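PDB 3N0U: probable N-glycosylase/DNA lyase from Thermotoga maritima, which is an all-helical protein, probably a DNA glycosylase/lyase of the 8-oxoguanine DNA glycosylase family, in the helix-hairpin-helix clan. Local coordinates for residues A[32-44]-A[145-157]. Residues are numbered along the deposited sequence; the frame is centred on the assembly and turned at random. Where two conformers were deposited one is given.
Sequences EQRFEEFKRLGEE and HFLRNTGVEDLAI
N149 OD1 lies 3.5 Å from F38 CZ, over one face of the F38 ring, and is gripped there by two nitrogens of R148. R148 NE donates to N149 OD1 over 2.8 Å and R148 NH2 to the same oxygen over 3.0 Å, with that oxygen in the guanidinium plane. Amide and ring stack only 17° from parallel, and the N149 CA adds a CH-pi contact above the same face; R34 O covers the other. R148 has its CG anti to the backbone N (chi1 -165°) and then bends twice, bringing NE to 3.3 Å from F38 CE2 and laying the guanidinium nearly parallel to the ring. Its NH1 pairs with D206, while N149 ND2 bonds E53 and the K219 carbonyl.

The example illustrates how a helix end can dock on another helix: 140-148 closes in a Schellman motif, with G151 at positive phi as its C' residue, and the turn rests against the long helix 13-44. Helix 140-148 is the second helix of what is probably the family's helix-hairpin-helix motif, after helix 124-134, with a sodium ion bound at V132, A135 and I138. T150 O meets G42 CA in a CA-H...O contact of 3.2 Å, where glycine leaves room for the carbonyl. K39, bent at chi3 and chi4, brings NZ to the anti lone pair of E153 OE2 in a 3.0 Å salt bridge and bonds G151 O weakly; E153 OE1 is taken by S201. The E153 CG packs 3.5 Å from F35 CE2, and F35 presents its ring edge to the carbonyls of G151 and V152.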
ATOM      1  N   GLU A  32     -14.871  -0.042  -5.564  1.00 18.11           N
ATOM      2  CA  GLU A  32     -15.368   1.317  -5.410  1.00 19.34           C
ATOM      3  C   GLU A  32     -15.640   1.628  -3.950  1.00 20.54           C
ATOM      4  O   GLU A  32     -15.343   2.711  -3.484  1.00 23.59           O
ATOM      5  CB  GLU A  32     -16.618   1.550  -6.260  1.00 21.16           C
ATOM      6  CG  GLU A  32     -16.338   1.553  -7.746  1.00 26.91           C
ATOM      7  CD  GLU A  32     -15.537   2.768  -8.175  1.00 29.70           C
ATOM      8  OE1 GLU A  32     -15.869   3.890  -7.703  1.00 43.23           O
ATOM      9  OE2 GLU A  32     -14.578   2.611  -8.964  1.00 34.16           O
ATOM     10  N   GLN A  33     -16.177   0.677  -3.209  1.00 19.99           N
ATOM     11  CA  GLN A  33     -16.462   0.925  -1.800  1.00 25.00           C
ATOM     12  C   GLN A  33     -15.165   1.091  -1.027  1.00 21.11           C
ATOM     13  O   GLN A  33     -15.049   1.958  -0.153  1.00 22.69           O
ATOM     14  CB  GLN A  33     -17.305  -0.203  -1.217  1.00 25.41           C
ATOM     15  CG  GLN A  33     -18.770  -0.062  -1.605  1.00 44.24           C
ATOM     16  CD  GLN A  33     -19.502  -1.388  -1.668  1.00 58.09           C
ATOM     17  OE1 GLN A  33     -19.241  -2.294  -0.873  1.00 61.63           O
ATOM     18  NE2 GLN A  33     -20.418  -1.512  -2.625  1.00 63.59           N
ATOM     19  N   ARG A  34     -14.150   0.312  -1.386  1.00 20.22           N
ATOM     20  CA  ARG A  34     -12.884   0.405  -0.674  1.00 21.40           C
ATOM     21  C   ARG A  34     -12.230   1.756  -0.975  1.00 18.69           C
ATOM     22  O   ARG A  34     -11.713   2.422  -0.074  1.00 19.59           O
ATOM     23  CB  ARG A  34     -11.976  -0.757  -1.059  1.00 22.38           C
ATOM     24  CG  ARG A  34     -10.683  -0.814  -0.282  1.00 25.62           C
ATOM     25  CD  ARG A  34     -10.928  -1.082   1.189  1.00 29.48           C
ATOM     26  NE  ARG A  34     -11.335  -2.463   1.456  1.00 32.96           N
ATOM     27  CZ  ARG A  34     -12.546  -2.836   1.851  1.00 58.20           C
ATOM     28  NH1 ARG A  34     -13.512  -1.941   2.035  1.00 60.53           N
ATOM     29  NH2 ARG A  34     -12.786  -4.121   2.067  1.00 65.79           N
ATOM     30  N   PHE A  35     -12.292   2.175  -2.234  1.00 18.81           N
ATOM     31  CA  PHE A  35     -11.739   3.470  -2.587  1.00 20.12           C
ATOM     32  C   PHE A  35     -12.443   4.635  -1.924  1.00 20.98           C
ATOM     33  O   PHE A  35     -11.806   5.651  -1.620  1.00 22.38           O
ATOM     34  CB  PHE A  35     -11.627   3.677  -4.097  1.00 22.42           C
ATOM     35  CG  PHE A  35     -10.235   3.940  -4.498  1.00 19.77           C
ATOM     36  CD1 PHE A  35      -9.383   2.889  -4.745  1.00 25.99           C
ATOM     37  CD2 PHE A  35      -9.733   5.226  -4.480  1.00 25.55           C
ATOM     38  CE1 PHE A  35      -8.065   3.110  -5.047  1.00 29.09           C
ATOM     39  CE2 PHE A  35      -8.400   5.462  -4.772  1.00 32.56           C
ATOM     40  CZ  PHE A  35      -7.571   4.393  -5.067  1.00 30.85           C
ATOM     41  N   GLU A  36     -13.743   4.501  -1.679  1.00 22.79           N
ATOM     42  CA  GLU A  36     -14.468   5.565  -0.981  1.00 23.83           C
ATOM     43  C   GLU A  36     -13.913   5.711   0.432  1.00 23.47           C
ATOM     44  O   GLU A  36     -13.858   6.813   0.974  1.00 25.49           O
ATOM     45  CB  GLU A  36     -15.971   5.278  -0.969  1.00 27.73           C
ATOM     46  CG  GLU A  36     -16.648   5.622  -2.280  1.00 36.54           C
ATOM     47  CD  GLU A  36     -17.864   4.748  -2.575  1.00 52.31           C
ATOM     48  OE1 GLU A  36     -18.436   4.173  -1.617  1.00 48.54           O
ATOM     49  OE2 GLU A  36     -18.245   4.637  -3.770  1.00 56.75           O
ATOM     50  N   GLU A  37     -13.488   4.600   1.023  1.00 21.11           N
ATOM     51  CA  GLU A  37     -12.896   4.628   2.352  1.00 22.83           C
ATOM     52  C   GLU A  37     -11.510   5.288   2.296  1.00 19.35           C
ATOM     53  O   GLU A  37     -11.142   6.085   3.164  1.00 18.49           O
ATOM     54  CB  GLU A  37     -12.836   3.212   2.943  1.00 20.79           C
ATOM     55  CG  GLU A  37     -14.236   2.592   3.142  1.00 26.53           C
ATOM     56  CD  GLU A  37     -14.236   1.096   3.413  1.00 43.93           C
ATOM     57  OE1 GLU A  37     -13.149   0.488   3.446  1.00 38.73           O
ATOM     58  OE2 GLU A  37     -15.342   0.528   3.591  1.00 51.74           O
ATOM     59  N   PHE A  38     -10.754   5.000   1.244  1.00 17.27           N
ATOM     60  CA  PHE A  38      -9.456   5.643   1.076  1.00 16.06           C
ATOM     61  C   PHE A  38      -9.628   7.147   0.914  1.00 16.11           C
ATOM     62  O   PHE A  38      -8.893   7.923   1.516  1.00 17.43           O
ATOM     63  CB  PHE A  38      -8.730   5.117  -0.165  1.00 18.17           C
ATOM     64  CG  PHE A  38      -8.396   3.639  -0.120  1.00 16.13           C
ATOM     65  CD1 PHE A  38      -8.328   2.942   1.072  1.00 17.13           C
ATOM     66  CD2 PHE A  38      -8.088   2.984  -1.289  1.00 19.82           C
ATOM     67  CE1 PHE A  38      -7.995   1.603   1.089  1.00 19.97           C
ATOM     68  CE2 PHE A  38      -7.755   1.642  -1.288  1.00 16.86           C
ATOM     69  CZ  PHE A  38      -7.697   0.950  -0.095  1.00 16.99           C
ATOM     70  N   LYS A  39     -10.573   7.553   0.066  1.00 17.65           N
ATOM     71  CA  LYS A  39     -10.797   8.981  -0.191  1.00 19.56           C
ATOM     72  C   LYS A  39     -11.227   9.693   1.091  1.00 18.66           C
ATOM     73  O   LYS A  39     -10.820  10.835   1.339  1.00 20.46           O
ATOM     74  CB  LYS A  39     -11.803   9.207  -1.332  1.00 21.86           C
ATOM     75  CG  LYS A  39     -11.253   8.805  -2.695  1.00 30.62           C
ATOM     76  CD  LYS A  39     -12.050   9.402  -3.848  1.00 54.31           C
ATOM     77  CE  LYS A  39     -11.152  10.202  -4.801  1.00 68.92           C
ATOM     78  NZ  LYS A  39      -9.909   9.463  -5.225  1.00 69.51           N
ATOM     79  N   ARG A  40     -12.020   9.009   1.908  1.00 19.14           N
ATOM     80  CA  ARG A  40     -12.512   9.565   3.167  1.00 22.31           C
ATOM     81  C   ARG A  40     -11.341   9.844   4.091  1.00 17.89           C
ATOM     82  O   ARG A  40     -11.306  10.881   4.744  1.00 20.86           O
ATOM     83  CB  ARG A  40     -13.529   8.629   3.851  1.00 25.05           C
ATOM     84  CG  ARG A  40     -13.965   9.087   5.244  1.00 38.67           C
ATOM     85  CD  ARG A  40     -14.869   8.068   5.908  1.00 53.47           C
ATOM     86  NE  ARG A  40     -15.912   7.608   4.994  1.00 71.73           N
ATOM     87  CZ  ARG A  40     -16.218   6.333   4.772  1.00 85.82           C
ATOM     88  NH1 ARG A  40     -15.571   5.364   5.406  1.00 83.50           N
ATOM     89  NH2 ARG A  40     -17.182   6.021   3.915  1.00 97.73           N
ATOM     90  N   LEU A  41     -10.367   8.935   4.128  1.00 17.59           N
ATOM     91  CA  LEU A  41      -9.197   9.112   4.984  1.00 16.76           C
ATOM     92  C   LEU A  41      -8.393  10.341   4.529  1.00 19.98           C
ATOM     93  O   LEU A  41      -8.027  11.178   5.334  1.00 21.58           O
ATOM     94  CB  LEU A  41      -8.335   7.844   4.956  1.00 19.37           C
ATOM     95  CG  LEU A  41      -7.019   7.937   5.720  1.00 18.73           C
ATOM     96  CD1 LEU A  41      -7.259   8.284   7.205  1.00 24.13           C
ATOM     97  CD2 LEU A  41      -6.211   6.662   5.600  1.00 21.11           C
ATOM     98  N   GLY A  42      -8.113  10.446   3.235  1.00 18.15           N
ATOM     99  CA  GLY A  42      -7.390  11.600   2.733  1.00 19.36           C
ATOM    100  C   GLY A  42      -8.128  12.924   2.920  1.00 22.89           C
ATOM    101  O   GLY A  42      -7.509  13.957   3.203  1.00 27.55           O
ATOM    102  N   GLU A  43      -9.450  12.909   2.753  1.00 20.89           N
ATOM    103  CA  GLU A  43     -10.247  14.143   2.794  0.56 21.91           C
ATOM    104  C   GLU A  43     -10.582  14.598   4.210  1.00 21.73           C
ATOM    105  O   GLU A  43     -10.564  15.797   4.500  1.00 28.39           O
ATOM    106  CB  GLU A  43     -11.555  13.977   2.013  0.56 23.74           C
ATOM    107  CG  GLU A  43     -11.418  13.937   0.490  0.56 23.68           C
ATOM    108  CD  GLU A  43     -10.805  15.202  -0.092  0.56 40.31           C
ATOM    109  OE1 GLU A  43     -10.974  16.289   0.505  0.56 39.79           O
ATOM    110  OE2 GLU A  43     -10.152  15.105  -1.153  0.56 47.39           O
ATOM    111  N   GLU A  44     -10.897  13.651   5.086  1.00 22.96           N
ATOM    112  CA  GLU A  44     -11.429  13.975   6.408  1.00 25.00           C
ATOM    113  C   GLU A  44     -10.500  13.542   7.528  1.00 23.62           C
ATOM    114  O   GLU A  44     -10.740  13.869   8.694  1.00 29.58           O
ATOM    115  CB  GLU A  44     -12.786  13.280   6.630  1.00 24.95           C
ATOM    116  CG  GLU A  44     -13.806  13.388   5.483  1.00 27.41           C
ATOM    117  CD  GLU A  44     -14.335  14.795   5.256  1.00 32.38           C
ATOM    118  OE1 GLU A  44     -13.950  15.712   6.020  1.00 36.18           O
ATOM    119  OE2 GLU A  44     -15.142  14.985   4.305  1.00 33.86           O
ATOM    120  N   HIS A 145       1.802   2.500  -1.261  1.00 15.39           N
ATOM    121  CA  HIS A 145       0.684   1.879  -0.578  1.00 15.52           C
ATOM    122  C   HIS A 145      -0.031   2.859   0.349  1.00 15.05           C
ATOM    123  O   HIS A 145      -1.262   2.983   0.297  1.00 16.51           O
ATOM    124  CB  HIS A 145       1.228   0.696   0.214  1.00 16.39           C
ATOM    125  CG  HIS A 145       0.186  -0.209   0.773  1.00 16.66           C
ATOM    126  ND1 HIS A 145       0.508  -1.275   1.583  1.00 29.26           N
ATOM    127  CD2 HIS A 145      -1.160  -0.238   0.626  1.00 18.01           C
ATOM    128  CE1 HIS A 145      -0.595  -1.916   1.926  1.00 26.82           C
ATOM    129  NE2 HIS A 145      -1.622  -1.307   1.358  1.00 22.89           N
ATOM    130  N   PHE A 146       0.744   3.548   1.188  1.00 15.48           N
ATOM    131  CA  PHE A 146       0.188   4.551   2.088  1.00 15.39           C
ATOM    132  C   PHE A 146      -0.579   5.618   1.294  1.00 15.48           C
ATOM    133  O   PHE A 146      -1.734   5.945   1.610  1.00 17.47           O
ATOM    134  CB  PHE A 146       1.301   5.205   2.923  1.00 16.76           C
ATOM    135  CG  PHE A 146       0.864   6.441   3.678  1.00 15.56           C
ATOM    136  CD1 PHE A 146       0.025   6.344   4.762  1.00 15.82           C
ATOM    137  CD2 PHE A 146       1.293   7.679   3.279  1.00 17.33           C
ATOM    138  CE1 PHE A 146      -0.376   7.464   5.440  1.00 17.89           C
ATOM    139  CE2 PHE A 146       0.883   8.810   3.948  1.00 19.48           C
ATOM    140  CZ  PHE A 146       0.048   8.692   5.033  1.00 18.26           C
ATOM    141  N   LEU A 147       0.057   6.181   0.281  1.00 16.83           N
ATOM    142  CA  LEU A 147      -0.587   7.249  -0.474  1.00 16.11           C
ATOM    143  C   LEU A 147      -1.878   6.766  -1.144  1.00 14.30           C
ATOM    144  O   LEU A 147      -2.929   7.416  -1.065  1.00 15.95           O
ATOM    145  CB  LEU A 147       0.403   7.883  -1.460  1.00 18.16           C
ATOM    146  CG  LEU A 147       1.515   8.693  -0.760  1.00 18.77           C
ATOM    147  CD1 LEU A 147       2.638   9.020  -1.718  1.00 20.46           C
ATOM    148  CD2 LEU A 147       0.950   9.972  -0.134  1.00 19.41           C
ATOM    149  N   ARG A 148      -1.837   5.594  -1.758  1.00 15.87           N
ATOM    150  CA  ARG A 148      -3.024   5.027  -2.366  1.00 16.82           C
ATOM    151  C   ARG A 148      -4.148   4.875  -1.338  1.00 15.78           C
ATOM    152  O   ARG A 148      -5.319   5.153  -1.638  1.00 16.28           O
ATOM    153  CB  ARG A 148      -2.669   3.667  -2.980  1.00 14.99           C
ATOM    154  CG  ARG A 148      -3.693   3.106  -3.957  1.00 17.55           C
ATOM    155  CD  ARG A 148      -4.944   2.501  -3.290  1.00 18.96           C
ATOM    156  NE  ARG A 148      -4.646   1.467  -2.308  1.00 16.36           N
ATOM    157  CZ  ARG A 148      -4.501   0.176  -2.587  1.00 15.79           C
ATOM    158  NH1 ARG A 148      -4.579  -0.256  -3.827  1.00 17.18           N
ATOM    159  NH2 ARG A 148      -4.225  -0.683  -1.615  1.00 17.00           N
ATOM    160  N   ASN A 149      -3.788   4.418  -0.130  1.00 14.68           N
ATOM    161  CA  ASN A 149      -4.765   4.185   0.919  1.00 16.30           C
ATOM    162  C   ASN A 149      -5.361   5.488   1.499  1.00 16.44           C
ATOM    163  O   ASN A 149      -6.282   5.444   2.310  1.00 17.63           O
ATOM    164  CB  ASN A 149      -4.208   3.295   2.032  1.00 15.65           C
ATOM    165  CG  ASN A 149      -4.189   1.824   1.649  1.00 14.77           C
ATOM    166  OD1 ASN A 149      -4.291   1.473   0.492  1.00 15.74           O
ATOM    167  ND2 ASN A 149      -4.053   0.975   2.625  1.00 18.89           N
ATOM    168  N   THR A 150      -4.840   6.634   1.077  1.00 17.29           N
ATOM    169  CA  THR A 150      -5.431   7.919   1.431  1.00 19.12           C
ATOM    170  C   THR A 150      -6.172   8.539   0.237  1.00 19.91           C
ATOM    171  O   THR A 150      -6.598   9.684   0.296  1.00 20.76           O
ATOM    172  CB  THR A 150      -4.373   8.934   1.931  1.00 19.91           C
ATOM    173  OG1 THR A 150      -3.584   9.422   0.828  1.00 22.42           O
ATOM    174  CG2 THR A 150      -3.489   8.303   2.959  1.00 21.71           C
ATOM    175  N   GLY A 151      -6.308   7.772  -0.838  1.00 18.79           N
ATOM    176  CA  GLY A 151      -7.089   8.173  -1.996  1.00 20.79           C
ATOM    177  C   GLY A 151      -6.297   8.493  -3.253  1.00 22.70           C
ATOM    178  O   GLY A 151      -6.896   8.798  -4.292  1.00 23.74           O
ATOM    179  N   VAL A 152      -4.967   8.434  -3.188  1.00 18.56           N
ATOM    180  CA  VAL A 152      -4.157   8.732  -4.378  1.00 18.19           C
ATOM    181  C   VAL A 152      -4.307   7.636  -5.438  1.00 17.54           C
ATOM    182  O   VAL A 152      -4.236   6.438  -5.130  1.00 20.70           O
ATOM    183  CB  VAL A 152      -2.661   8.921  -4.018  1.00 20.05           C
ATOM    184  CG1 VAL A 152      -1.796   9.007  -5.271  1.00 23.69           C
ATOM    185  CG2 VAL A 152      -2.475  10.182  -3.149  1.00 21.55           C
ATOM    186  N   GLU A 153      -4.533   8.029  -6.686  1.00 20.59           N
ATOM    187  CA  GLU A 153      -4.749   7.040  -7.735  1.00 22.32           C
ATOM    188  C   GLU A 153      -3.594   6.868  -8.711  1.00 20.50           C
ATOM    189  O   GLU A 153      -3.584   5.912  -9.497  1.00 21.38           O
ATOM    190  CB  GLU A 153      -6.041   7.372  -8.487  1.00 22.89           C
ATOM    191  CG  GLU A 153      -7.290   7.146  -7.604  1.00 30.89           C
ATOM    192  CD  GLU A 153      -8.623   7.330  -8.319  1.00 41.14           C
ATOM    193  OE1 GLU A 153      -8.861   6.643  -9.348  1.00 32.94           O
ATOM    194  OE2 GLU A 153      -9.446   8.139  -7.823  1.00 39.69           O
ATOM    195  N   ASP A 154      -2.608   7.758  -8.626  1.00 22.21           N
ATOM    196  CA  ASP A 154      -1.548   7.877  -9.620  1.00 23.17           C
ATOM    197  C   ASP A 154      -0.441   6.825  -9.524  1.00 19.50           C
ATOM    198  O   ASP A 154       0.360   6.697 -10.460  1.00 24.22           O
ATOM    199  CB  ASP A 154      -0.886   9.260  -9.475  1.00 28.81           C
ATOM    200  CG  ASP A 154      -1.902  10.400  -9.374  1.00 49.68           C
ATOM    201  OD1 ASP A 154      -2.662  10.473  -8.371  1.00 47.28           O
ATOM    202  OD2 ASP A 154      -1.912  11.245 -10.288  1.00 54.86           O
ATOM    203  N   LEU A 155      -0.389   6.088  -8.410  1.00 20.45           N
ATOM    204  CA  LEU A 155       0.796   5.276  -8.070  1.00 20.34           C
ATOM    205  C   LEU A 155       0.499   3.785  -8.041  1.00 19.75           C
ATOM    206  O   LEU A 155      -0.570   3.380  -7.621  1.00 20.72           O
ATOM    207  CB  LEU A 155       1.346   5.687  -6.699  1.00 22.48           C
ATOM    208  CG  LEU A 155       1.643   7.184  -6.511  1.00 22.01           C
ATOM    209  CD1 LEU A 155       2.250   7.403  -5.109  1.00 20.56           C
ATOM    210  CD2 LEU A 155       2.568   7.720  -7.628  1.00 21.05           C
ATOM    211  N   ALA A 156       1.451   2.982  -8.515  1.00 18.17           N
ATOM    212  CA  ALA A 156       1.388   1.532  -8.378  1.00 19.32           C
ATOM    213  C   ALA A 156       2.037   1.057  -7.099  1.00 18.29           C
ATOM    214  O   ALA A 156       3.001   1.665  -6.605  1.00 20.24           O
ATOM    215  CB  ALA A 156       2.085   0.869  -9.543  1.00 22.74           C
ATOM    216  N   ILE A 157       1.525  -0.058  -6.586  1.00 19.60           N
ATOM    217  CA  ILE A 157       2.097  -0.723  -5.423  1.00 17.62           C
ATOM    218  C   ILE A 157       2.731  -2.021  -5.909  1.00 17.85           C
ATOM    219  O   ILE A 157       2.060  -3.039  -6.088  1.00 21.14           O
ATOM    220  CB  ILE A 157       1.022  -1.017  -4.356  1.00 17.46           C
ATOM    221  CG1 ILE A 157       0.272   0.268  -3.994  1.00 19.38           C
ATOM    222  CG2 ILE A 157       1.656  -1.616  -3.131  1.00 17.56           C
ATOM    223  CD1 ILE A 157      -1.062  -0.006  -3.265  1.00 19.44           C
TER
HETATM  224  O   HOH W   1      -8.538  11.703  -0.718  1.00 41.51           O